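Local coordinates for protein VirX1 (Cyanophage Syn10, PDB 6QGM) that iodinates diverse substrates as a marine viral halogenase, probably by the flavin-dependent chemistry of the tryptophan halogenase family, at residues A141-L146 against S507-V512; N137-E142 against K499-H504; V281-I284 against R289-T292; Y75-R80 against P155-D160. All coordinates share one frame; numbering follows the deposited sequence.

Interaction 1 (A141-L146 against S507-V512)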
# COMPACT_ATOMS: atom_id res chain seq x y z
N ALA B 141 11.70 31.91 -15.79
CA ALA B 141 11.94 32.29 -14.38
C ALA B 141 13.34 32.89 -14.27
O ALA B 141 13.48 33.96 -13.68
CB ALA B 141 11.78 31.09 -13.50
N GLU B 142 14.34 32.24 -14.86
CA GLU B 142 15.77 32.59 -14.68
C GLU B 142 16.08 33.92 -15.37
O GLU B 142 16.82 34.70 -14.77
CB GLU B 142 16.69 31.47 -15.18
CG GLU B 142 16.85 30.37 -14.16
CD GLU B 142 18.01 29.41 -14.35
OE1 GLU B 142 18.96 29.77 -15.06
OE2 GLU B 142 17.97 28.31 -13.77
N HIS B 143 15.55 34.18 -16.57
CA HIS B 143 15.83 35.42 -17.35
C HIS B 143 14.67 36.41 -17.23
O HIS B 143 14.69 37.42 -17.95
CB HIS B 143 16.18 35.04 -18.79
CG HIS B 143 17.40 34.19 -18.86
ND1 HIS B 143 17.36 32.84 -18.69
CD2 HIS B 143 18.69 34.51 -19.04
CE1 HIS B 143 18.57 32.34 -18.78
NE2 HIS B 143 19.41 33.34 -19.03
N ASN B 144 13.70 36.15 -16.34
CA ASN B 144 12.60 37.09 -16.00
C ASN B 144 11.84 37.46 -17.28
O ASN B 144 11.57 38.66 -17.51
CB ASN B 144 13.15 38.32 -15.27
CG ASN B 144 12.08 39.14 -14.60
OD1 ASN B 144 11.18 38.60 -13.95
ND2 ASN B 144 12.18 40.45 -14.76
N ARG B 145 11.48 36.46 -18.09
CA ARG B 145 10.76 36.63 -19.37
C ARG B 145 9.42 35.91 -19.28
O ARG B 145 9.27 35.06 -18.40
CB ARG B 145 11.60 36.11 -20.54
CG ARG B 145 13.04 36.59 -20.53
CD ARG B 145 13.15 38.10 -20.48
NE ARG B 145 14.53 38.50 -20.65
CZ ARG B 145 15.03 39.02 -21.76
NH1 ARG B 145 14.28 39.25 -22.82
NH2 ARG B 145 16.31 39.33 -21.82
N LEU B 146 8.52 36.22 -20.21
CA LEU B 146 7.19 35.56 -20.29
C LEU B 146 6.72 35.54 -21.74
O LEU B 146 7.10 36.43 -22.53
CB LEU B 146 6.24 36.32 -19.37
CG LEU B 146 5.08 35.52 -18.78
CD1 LEU B 146 5.52 34.16 -18.27
CD2 LEU B 146 4.42 36.30 -17.66
N SER B 507 21.44 27.87 -26.80
CA SER B 507 20.51 28.41 -27.83
C SER B 507 19.15 28.74 -27.20
O SER B 507 18.46 29.64 -27.71
CB SER B 507 20.38 27.49 -29.00
OG SER B 507 19.86 26.26 -28.58
N MET B 508 18.77 28.05 -26.13
CA MET B 508 17.49 28.28 -25.42
C MET B 508 17.56 29.62 -24.68
O MET B 508 16.55 30.32 -24.64
CB MET B 508 17.19 27.15 -24.42
CG MET B 508 16.19 26.17 -24.90
SD MET B 508 14.58 26.91 -24.90
CE MET B 508 13.79 25.61 -25.83
N VAL B 509 18.72 29.94 -24.10
CA VAL B 509 18.95 31.22 -23.37
C VAL B 509 18.88 32.36 -24.38
O VAL B 509 18.22 33.38 -24.06
CB VAL B 509 20.28 31.22 -22.58
CG1 VAL B 509 20.25 30.14 -21.52
CG2 VAL B 509 21.52 31.05 -23.42
N GLU B 510 19.49 32.17 -25.56
CA GLU B 510 19.50 33.18 -26.65
C GLU B 510 18.06 33.46 -27.10
O GLU B 510 17.74 34.65 -27.28
CB GLU B 510 20.38 32.74 -27.82
CG GLU B 510 20.71 33.88 -28.75
CD GLU B 510 21.29 33.53 -30.11
OE1 GLU B 510 21.52 32.33 -30.41
OE2 GLU B 510 21.52 34.48 -30.88
N TYR B 511 17.23 32.43 -27.26
CA TYR B 511 15.82 32.58 -27.74
C TYR B 511 15.00 33.31 -26.66
O TYR B 511 14.22 34.23 -26.99
CB TYR B 511 15.14 31.25 -28.09
CG TYR B 511 13.66 31.41 -28.30
CD1 TYR B 511 13.18 32.14 -29.38
CD2 TYR B 511 12.74 30.93 -27.39
CE1 TYR B 511 11.83 32.34 -29.57
CE2 TYR B 511 11.38 31.13 -27.56
CZ TYR B 511 10.93 31.86 -28.65
OH TYR B 511 9.59 32.08 -28.80
N VAL B 512 15.18 32.88 -25.41
CA VAL B 512 14.41 33.40 -24.24
C VAL B 512 14.73 34.89 -24.06
O VAL B 512 13.81 35.62 -23.66
CB VAL B 512 14.69 32.55 -22.98
CG1 VAL B 512 14.49 33.32 -21.68
CG2 VAL B 512 13.84 31.28 -22.99
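Arg-145 and Val-512 bring the two backbones nearest, their CA atoms 6.9 Å apart, where the C-terminal end of helix 137-143 meets the last turn of helix 494-512. The first helix finishes in a Schellman motif: Asn-144 leaves the helical conformation with positive phi (57°), and His-143 just before the turn and Arg-145 just after it both direct their CB atoms at the second helix. No hydrogen bond crosses between the segments, and the contact is largely apolar. The key atom is Val-512 CG1, which is received between the two side chains, 3.8 Å from His-143 CB and 3.8 Å from Arg-145 CG. One turn earlier, Val-509 CG1 reaches the far end of the imidazole, 3.9 Å from His-143 CE1, and both methyls approach that ring obliquely. The ring is tethered through ND1, which is hydrogen-bonded to Tyr-139 O in its own helix. Arg-145 bends at its second torsion (chi2 -55°), which folds the chain back over the helix end, and its NH1 is hydrogen-bonded to Lys-513 O and Leu-515 O, just beyond the helix 494-512 terminus. Val-512 O lies over one face of this guanidinium, whereas at its edge, in plane, Arg-145 NE makes a weak hydrogen bond of 2.9 Å to His-143 O.

Interaction 2 (N137-E142 against K499-H504)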
# COMPACT_ATOMS: atom_id res chain seq x y z
N ASN B 137 10.28 26.04 -18.31
CA ASN B 137 9.67 27.14 -17.52
C ASN B 137 10.80 27.79 -16.73
O ASN B 137 10.80 29.02 -16.60
CB ASN B 137 8.50 26.65 -16.66
CG ASN B 137 7.52 27.74 -16.30
OD1 ASN B 137 7.68 28.89 -16.72
ND2 ASN B 137 6.49 27.39 -15.54
N THR B 138 11.76 26.99 -16.26
CA THR B 138 13.01 27.40 -15.56
C THR B 138 13.68 28.60 -16.26
O THR B 138 14.10 29.52 -15.55
CB THR B 138 14.01 26.24 -15.49
OG1 THR B 138 13.29 25.10 -14.99
CG2 THR B 138 15.22 26.53 -14.63
N TYR B 139 13.77 28.58 -17.58
CA TYR B 139 14.44 29.64 -18.39
C TYR B 139 13.68 30.97 -18.29
O TYR B 139 14.34 32.02 -18.20
CB TYR B 139 14.55 29.23 -19.86
CG TYR B 139 15.40 28.01 -20.11
CD1 TYR B 139 16.78 28.10 -20.07
CD2 TYR B 139 14.84 26.79 -20.41
CE1 TYR B 139 17.57 26.98 -20.29
CE2 TYR B 139 15.61 25.68 -20.67
CZ TYR B 139 16.99 25.77 -20.61
OH TYR B 139 17.78 24.69 -20.85
N LEU B 140 12.34 30.93 -18.35
CA LEU B 140 11.47 32.13 -18.21
C LEU B 140 11.76 32.74 -16.83
O LEU B 140 12.03 33.96 -16.75
CB LEU B 140 10.00 31.73 -18.33
CG LEU B 140 9.58 31.14 -19.68
CD1 LEU B 140 8.09 30.77 -19.68
CD2 LEU B 140 9.92 32.08 -20.83
N ALA B 141 11.70 31.91 -15.79
CA ALA B 141 11.94 32.29 -14.38
C ALA B 141 13.34 32.89 -14.27
O ALA B 141 13.48 33.96 -13.68
CB ALA B 141 11.78 31.09 -13.50
N GLU B 142 14.34 32.24 -14.86
CA GLU B 142 15.77 32.59 -14.68
C GLU B 142 16.08 33.92 -15.37
O GLU B 142 16.82 34.70 -14.77
CB GLU B 142 16.69 31.47 -15.18
CG GLU B 142 16.85 30.37 -14.16
CD GLU B 142 18.01 29.41 -14.35
OE1 GLU B 142 18.96 29.77 -15.06
OE2 GLU B 142 17.97 28.31 -13.77
N LYS B 499 27.00 17.16 -24.85
CA LYS B 499 27.27 18.12 -25.96
C LYS B 499 25.94 18.64 -26.50
O LYS B 499 25.80 19.85 -26.61
CB LYS B 499 28.12 17.44 -27.05
CG LYS B 499 28.34 18.18 -28.36
CD LYS B 499 28.30 17.27 -29.59
CE LYS B 499 28.67 17.99 -30.86
NZ LYS B 499 30.07 18.47 -30.80
N ASP B 500 24.99 17.75 -26.81
CA ASP B 500 23.68 18.11 -27.41
C ASP B 500 22.90 19.00 -26.45
O ASP B 500 22.36 20.02 -26.91
CB ASP B 500 22.84 16.88 -27.79
CG ASP B 500 23.34 16.17 -29.05
OD1 ASP B 500 24.22 16.73 -29.75
OD2 ASP B 500 22.85 15.06 -29.33
N TRP B 501 22.84 18.64 -25.17
CA TRP B 501 22.08 19.44 -24.17
C TRP B 501 22.76 20.80 -23.97
O TRP B 501 22.04 21.82 -24.04
CB TRP B 501 21.87 18.73 -22.83
CG TRP B 501 20.93 19.54 -21.99
CD1 TRP B 501 19.57 19.60 -22.11
CD2 TRP B 501 21.29 20.53 -20.99
NE1 TRP B 501 19.06 20.51 -21.23
CE2 TRP B 501 20.08 21.09 -20.52
CE3 TRP B 501 22.50 20.95 -20.43
CZ2 TRP B 501 20.06 22.06 -19.53
CZ3 TRP B 501 22.48 21.92 -19.45
CH2 TRP B 501 21.27 22.47 -19.01
N LEU B 502 24.07 20.84 -23.73
CA LEU B 502 24.82 22.11 -23.52
C LEU B 502 24.55 23.04 -24.70
O LEU B 502 24.34 24.27 -24.48
CB LEU B 502 26.31 21.84 -23.34
CG LEU B 502 26.70 21.19 -22.00
CD1 LEU B 502 28.19 20.89 -21.96
CD2 LEU B 502 26.28 22.02 -20.81
N LYS B 503 24.50 22.48 -25.91
CA LYS B 503 24.16 23.26 -27.13
C LYS B 503 22.73 23.77 -26.99
O LYS B 503 22.52 24.98 -27.19
CB LYS B 503 24.34 22.44 -28.42
CG LYS B 503 24.60 23.30 -29.65
CD LYS B 503 24.03 22.77 -30.95
CE LYS B 503 23.81 23.88 -31.96
NZ LYS B 503 23.69 23.33 -33.33
N HIS B 504 21.78 22.90 -26.63
CA HIS B 504 20.34 23.24 -26.52
C HIS B 504 20.16 24.34 -25.48
O HIS B 504 19.36 25.24 -25.74
CB HIS B 504 19.48 22.00 -26.24
CG HIS B 504 18.09 22.32 -25.78
ND1 HIS B 504 17.02 22.47 -26.61
CD2 HIS B 504 17.59 22.42 -24.53
CE1 HIS B 504 15.94 22.71 -25.89
NE2 HIS B 504 16.26 22.71 -24.63
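Tyr-139 holds its CG anti to the carbonyl carbon (chi1 -63°), which sends the phenol straight out from helix 137-143 toward helix 494-512 and sets its hydroxyl beside Trp-501 and His-504. On the facing helix both aromatic residues take the other common setting, with CG anti to the backbone N: chi1 is -172° in Trp-501 and 165° in His-504. Their CA-CB bonds run along the flank of the contact, but these torsions swing the ring ends in to meet the phenol. The backbones stay well separated, the nearest CA atoms being those of Tyr-139 and His-504, 11.9 Å apart, and the gap is bridged by side chains alone. Tyr-139 OH lies 3.7 Å from Trp-501 CZ2, on the benzo part of the indole, and 4.3 Å from His-504 CD2. It meets both rings obliquely, and neither approach is a hydrogen bond. The phenol and the indole run antiparallel, each passing alongside the other. Tyr-139 also rests on Met-508 and Val-512, farther along helix 494-512. Phe-104 meets Trp-501 edge-to-face and also meets the His-504 ring, while Phe-133 and Arg-132 of helix 129-134 pack on the indole. The result is plain structural packing that joins helix 137-143 to the long helix 494-512 near the C terminus: a small, buried aromatic cluster at the interface of these two helices, completed by Phe-133 and the loop residue Phe-104.

Interaction 3 (V281-I284 against R289-T292)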
# COMPACT_ATOMS: atom_id res chain seq x y z
N VAL B 281 13.13 34.27 4.51
CA VAL B 281 12.40 35.50 4.10
C VAL B 281 11.80 35.27 2.71
O VAL B 281 12.53 34.78 1.82
CB VAL B 281 13.33 36.73 4.14
CG1 VAL B 281 12.81 37.91 3.35
CG2 VAL B 281 13.60 37.12 5.57
N TRP B 282 10.51 35.55 2.55
CA TRP B 282 9.80 35.51 1.24
C TRP B 282 9.90 36.88 0.57
O TRP B 282 9.95 37.89 1.30
CB TRP B 282 8.34 35.05 1.38
CG TRP B 282 7.40 36.02 2.02
CD1 TRP B 282 6.83 37.12 1.44
CD2 TRP B 282 6.86 35.93 3.35
NE1 TRP B 282 6.00 37.74 2.33
CE2 TRP B 282 5.99 37.03 3.51
CE3 TRP B 282 7.03 35.05 4.42
CZ2 TRP B 282 5.30 37.27 4.70
CZ3 TRP B 282 6.34 35.28 5.59
CH2 TRP B 282 5.50 36.38 5.73
N ASN B 283 9.98 36.88 -0.76
CA ASN B 283 9.95 38.08 -1.64
C ASN B 283 8.82 37.86 -2.66
O ASN B 283 8.91 36.91 -3.45
CB ASN B 283 11.32 38.33 -2.28
CG ASN B 283 11.41 39.68 -2.95
OD1 ASN B 283 11.99 40.60 -2.39
ND2 ASN B 283 10.78 39.81 -4.11
N ILE B 284 7.78 38.68 -2.60
CA ILE B 284 6.59 38.59 -3.48
C ILE B 284 6.46 39.90 -4.25
O ILE B 284 6.01 40.90 -3.71
CB ILE B 284 5.34 38.24 -2.66
CG1 ILE B 284 5.47 36.83 -2.09
CG2 ILE B 284 4.07 38.38 -3.48
CD1 ILE B 284 4.42 36.48 -1.07
N ARG B 289 4.69 47.30 -5.59
CA ARG B 289 5.59 47.12 -4.40
C ARG B 289 6.10 45.68 -4.33
O ARG B 289 5.56 44.82 -5.08
CB ARG B 289 4.80 47.42 -3.13
CG ARG B 289 3.73 46.39 -2.80
CD ARG B 289 2.54 47.03 -2.14
NE ARG B 289 1.65 46.06 -1.49
CZ ARG B 289 0.49 45.63 -1.97
NH1 ARG B 289 0.04 46.04 -3.16
NH2 ARG B 289 -0.22 44.78 -1.25
N ILE B 290 7.07 45.43 -3.44
CA ILE B 290 7.51 44.07 -3.01
C ILE B 290 6.91 43.79 -1.63
O ILE B 290 7.12 44.63 -0.74
CB ILE B 290 9.04 43.96 -2.99
CG1 ILE B 290 9.67 44.34 -4.33
CG2 ILE B 290 9.49 42.57 -2.53
CD1 ILE B 290 11.16 44.60 -4.24
N GLY B 291 6.20 42.68 -1.47
CA GLY B 291 5.82 42.13 -0.15
C GLY B 291 6.88 41.17 0.34
O GLY B 291 7.31 40.32 -0.47
N THR B 292 7.31 41.30 1.60
CA THR B 292 8.44 40.51 2.19
C THR B 292 8.21 40.25 3.68
O THR B 292 7.70 41.16 4.36
CB THR B 292 9.77 41.26 2.02
OG1 THR B 292 9.83 41.81 0.70
CG2 THR B 292 10.98 40.40 2.28
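Ile-284 and Gly-291 face each other as an antiparallel hydrogen-bonded pair, each supplying one N-H and one carbonyl. Ile-284 N donates to Gly-291 O over 2.7 Å, and the donor sits nearly on the line of the C=O bond (167°). In return Gly-291 N donates to Ile-284 O over 2.9 Å, from a position tilted 27° out of the carbonyl plane. Next along lies the non-hydrogen-bonded pair Asn-283 and Thr-292, whose backbone polar groups turn outward: Asn-283 bonds to Asp-272, and Thr-292 to Thr-256. The Trp-282 backbone pairs with Gly-293. Its indole, with CG between the backbone N and the carbonyl carbon (chi1 71°), lies over the second strand, the rim of one face above Thr-292 C. On the side of the sheet bearing Asn-283 and Thr-292, the Asn-283 amide packs against Ile-290 CG2. Arg-289, at the edge of this pairing, is engaged through NH2 in a salt bridge to Asp-168. Together the segments form a beta hairpin of strands 279-285 and 290-296, flanked by strands 270-275 and 252-258 within a mixed sheet.

Interaction 4 (Y75-R80 against P155-D160)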
# COMPACT_ATOMS: atom_id res chain seq x y z
N TYR B 75 2.75 37.84 -12.42
CA TYR B 75 2.86 36.41 -12.81
C TYR B 75 3.99 35.75 -12.03
O TYR B 75 4.93 36.44 -11.59
CB TYR B 75 3.08 36.27 -14.33
CG TYR B 75 1.84 36.46 -15.16
CD1 TYR B 75 0.79 35.56 -15.07
CD2 TYR B 75 1.71 37.51 -16.05
CE1 TYR B 75 -0.35 35.69 -15.85
CE2 TYR B 75 0.58 37.65 -16.83
CZ TYR B 75 -0.46 36.74 -16.72
OH TYR B 75 -1.59 36.87 -17.47
N LYS B 76 3.88 34.43 -11.88
CA LYS B 76 4.82 33.58 -11.11
C LYS B 76 5.03 32.25 -11.85
O LYS B 76 4.05 31.49 -11.99
CB LYS B 76 4.25 33.35 -9.72
CG LYS B 76 5.15 32.56 -8.79
CD LYS B 76 4.37 31.87 -7.69
CE LYS B 76 5.19 30.86 -6.95
NZ LYS B 76 4.34 30.11 -6.01
N ASN B 77 6.27 31.97 -12.25
CA ASN B 77 6.62 30.79 -13.08
C ASN B 77 7.41 29.76 -12.26
O ASN B 77 7.55 28.62 -12.74
CB ASN B 77 7.39 31.24 -14.33
CG ASN B 77 6.50 31.95 -15.32
OD1 ASN B 77 6.09 33.08 -15.09
ND2 ASN B 77 6.18 31.28 -16.42
N SER B 78 7.89 30.12 -11.07
CA SER B 78 8.80 29.29 -10.25
C SER B 78 8.84 29.80 -8.81
O SER B 78 8.59 31.00 -8.58
CB SER B 78 10.19 29.29 -10.86
OG SER B 78 11.04 28.39 -10.17
N ILE B 79 9.13 28.90 -7.86
CA ILE B 79 9.66 29.25 -6.51
C ILE B 79 11.18 29.14 -6.58
O ILE B 79 11.69 28.08 -6.97
CB ILE B 79 9.10 28.35 -5.40
CG1 ILE B 79 7.58 28.22 -5.46
CG2 ILE B 79 9.55 28.87 -4.04
CD1 ILE B 79 7.00 27.30 -4.42
N ARG B 80 11.87 30.21 -6.20
CA ARG B 80 13.35 30.29 -6.18
C ARG B 80 13.82 30.12 -4.74
O ARG B 80 13.23 30.75 -3.85
CB ARG B 80 13.79 31.62 -6.79
CG ARG B 80 15.25 31.95 -6.57
CD ARG B 80 15.66 33.13 -7.41
NE ARG B 80 15.49 32.79 -8.81
CZ ARG B 80 15.28 33.66 -9.79
NH1 ARG B 80 15.23 34.95 -9.53
NH2 ARG B 80 15.13 33.24 -11.03
N PRO B 155 9.52 24.22 -24.64
CA PRO B 155 8.99 22.86 -24.56
C PRO B 155 8.21 22.58 -23.28
O PRO B 155 8.69 22.94 -22.23
CB PRO B 155 10.24 21.98 -24.58
CG PRO B 155 11.32 22.84 -25.21
CD PRO B 155 10.98 24.25 -24.79
N ASN B 156 7.02 21.98 -23.41
CA ASN B 156 6.25 21.38 -22.29
C ASN B 156 5.81 22.46 -21.29
O ASN B 156 5.63 22.13 -20.11
CB ASN B 156 7.05 20.27 -21.59
CG ASN B 156 6.74 18.89 -22.16
OD1 ASN B 156 7.65 18.11 -22.49
ND2 ASN B 156 5.46 18.59 -22.30
N PHE B 157 5.60 23.69 -21.76
CA PHE B 157 5.11 24.85 -20.97
C PHE B 157 3.76 25.29 -21.53
O PHE B 157 3.66 25.55 -22.75
CB PHE B 157 6.09 26.01 -21.05
CG PHE B 157 5.59 27.31 -20.47
CD1 PHE B 157 5.36 27.44 -19.10
CD2 PHE B 157 5.34 28.39 -21.30
CE1 PHE B 157 4.89 28.64 -18.57
CE2 PHE B 157 4.89 29.59 -20.76
CZ PHE B 157 4.66 29.71 -19.40
N ASN B 158 2.76 25.38 -20.65
CA ASN B 158 1.36 25.78 -20.98
C ASN B 158 1.06 27.05 -20.17
O ASN B 158 0.82 26.93 -18.97
CB ASN B 158 0.42 24.61 -20.72
CG ASN B 158 -1.06 24.95 -20.78
OD1 ASN B 158 -1.48 26.10 -20.61
ND2 ASN B 158 -1.85 23.93 -21.02
N PHE B 159 1.08 28.22 -20.81
CA PHE B 159 0.99 29.55 -20.16
C PHE B 159 -0.15 29.56 -19.12
O PHE B 159 0.13 29.88 -17.95
CB PHE B 159 0.84 30.66 -21.21
CG PHE B 159 0.62 32.02 -20.59
CD1 PHE B 159 1.67 32.72 -20.03
CD2 PHE B 159 -0.65 32.58 -20.54
CE1 PHE B 159 1.48 33.96 -19.44
CE2 PHE B 159 -0.84 33.81 -19.94
CZ PHE B 159 0.22 34.50 -19.39
N ASP B 160 -1.37 29.20 -19.52
CA ASP B 160 -2.59 29.22 -18.66
C ASP B 160 -2.35 28.48 -17.33
O ASP B 160 -2.69 29.05 -16.27
CB ASP B 160 -3.80 28.59 -19.35
CG ASP B 160 -4.69 29.61 -20.04
OD1 ASP B 160 -4.13 30.62 -20.57
OD2 ASP B 160 -5.94 29.43 -20.00
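Phe-159 turns the edge of its ring to the face of Tyr-75 in a T-shaped (edge-to-face) stack, centroids 5.2 Å apart and planes at 63°. The leading atom is Phe-159 CZ, which comes 3.6 Å from Tyr-75 CZ and 3.5 Å from Tyr-75 OH, and the phenol oxygen lies near the plane of the phenyl ring. Tyr-75 places CG anti to its carbonyl carbon (chi1 -77°), directing the phenol toward the opposing segment; its hydroxyl is hydrogen-bonded to Asp-64. Phe-159 instead has CG anti to the backbone N (chi1 175°), which carries the ring back across to Tyr-75. The contact links the junction of strands 74-76 and 78-82, which belong to two different sheets, to the loop entering helix 159-162, where Asn-158 is the N-cap. The side chains of Asn-77, in the break between those strands, and Phe-157 run at about a right angle, though amide and ring planes do not. Asn-77 ND2 stands 3.6 Å from Phe-157 CE1, oblique to the ring, and is hydrogen-bonded to Asn-137 OD1, which steadies the amide there. Leu-140 of helix 137-143 packs against both Asn-77 and Phe-157, and the Phe-159 ring also meets that of Phe-521.

From the N terminus, residues 75-80 come first and 137-146 follow. Interaction 4 then closes a loop of 74 residues at 155-160. Interactions 1 and 2 start from the same helix, 137-143, inside that loop, and close only at helix 494-512, crossing interaction 4 along the chain. The hairpin of interaction 3, a short local closure, falls within both long loops and follows interaction 4 in series. Interactions 1, 2 and 4 touch one another: Ala-141 CB packs 3.6 Å from Ser-78 CB between 2 and 4. They tie helix 494-512, through helix 137-143, to the junction of strands 74-76 and 78-82. Interaction 3 touches none of them, but shares a sheet with interaction 4.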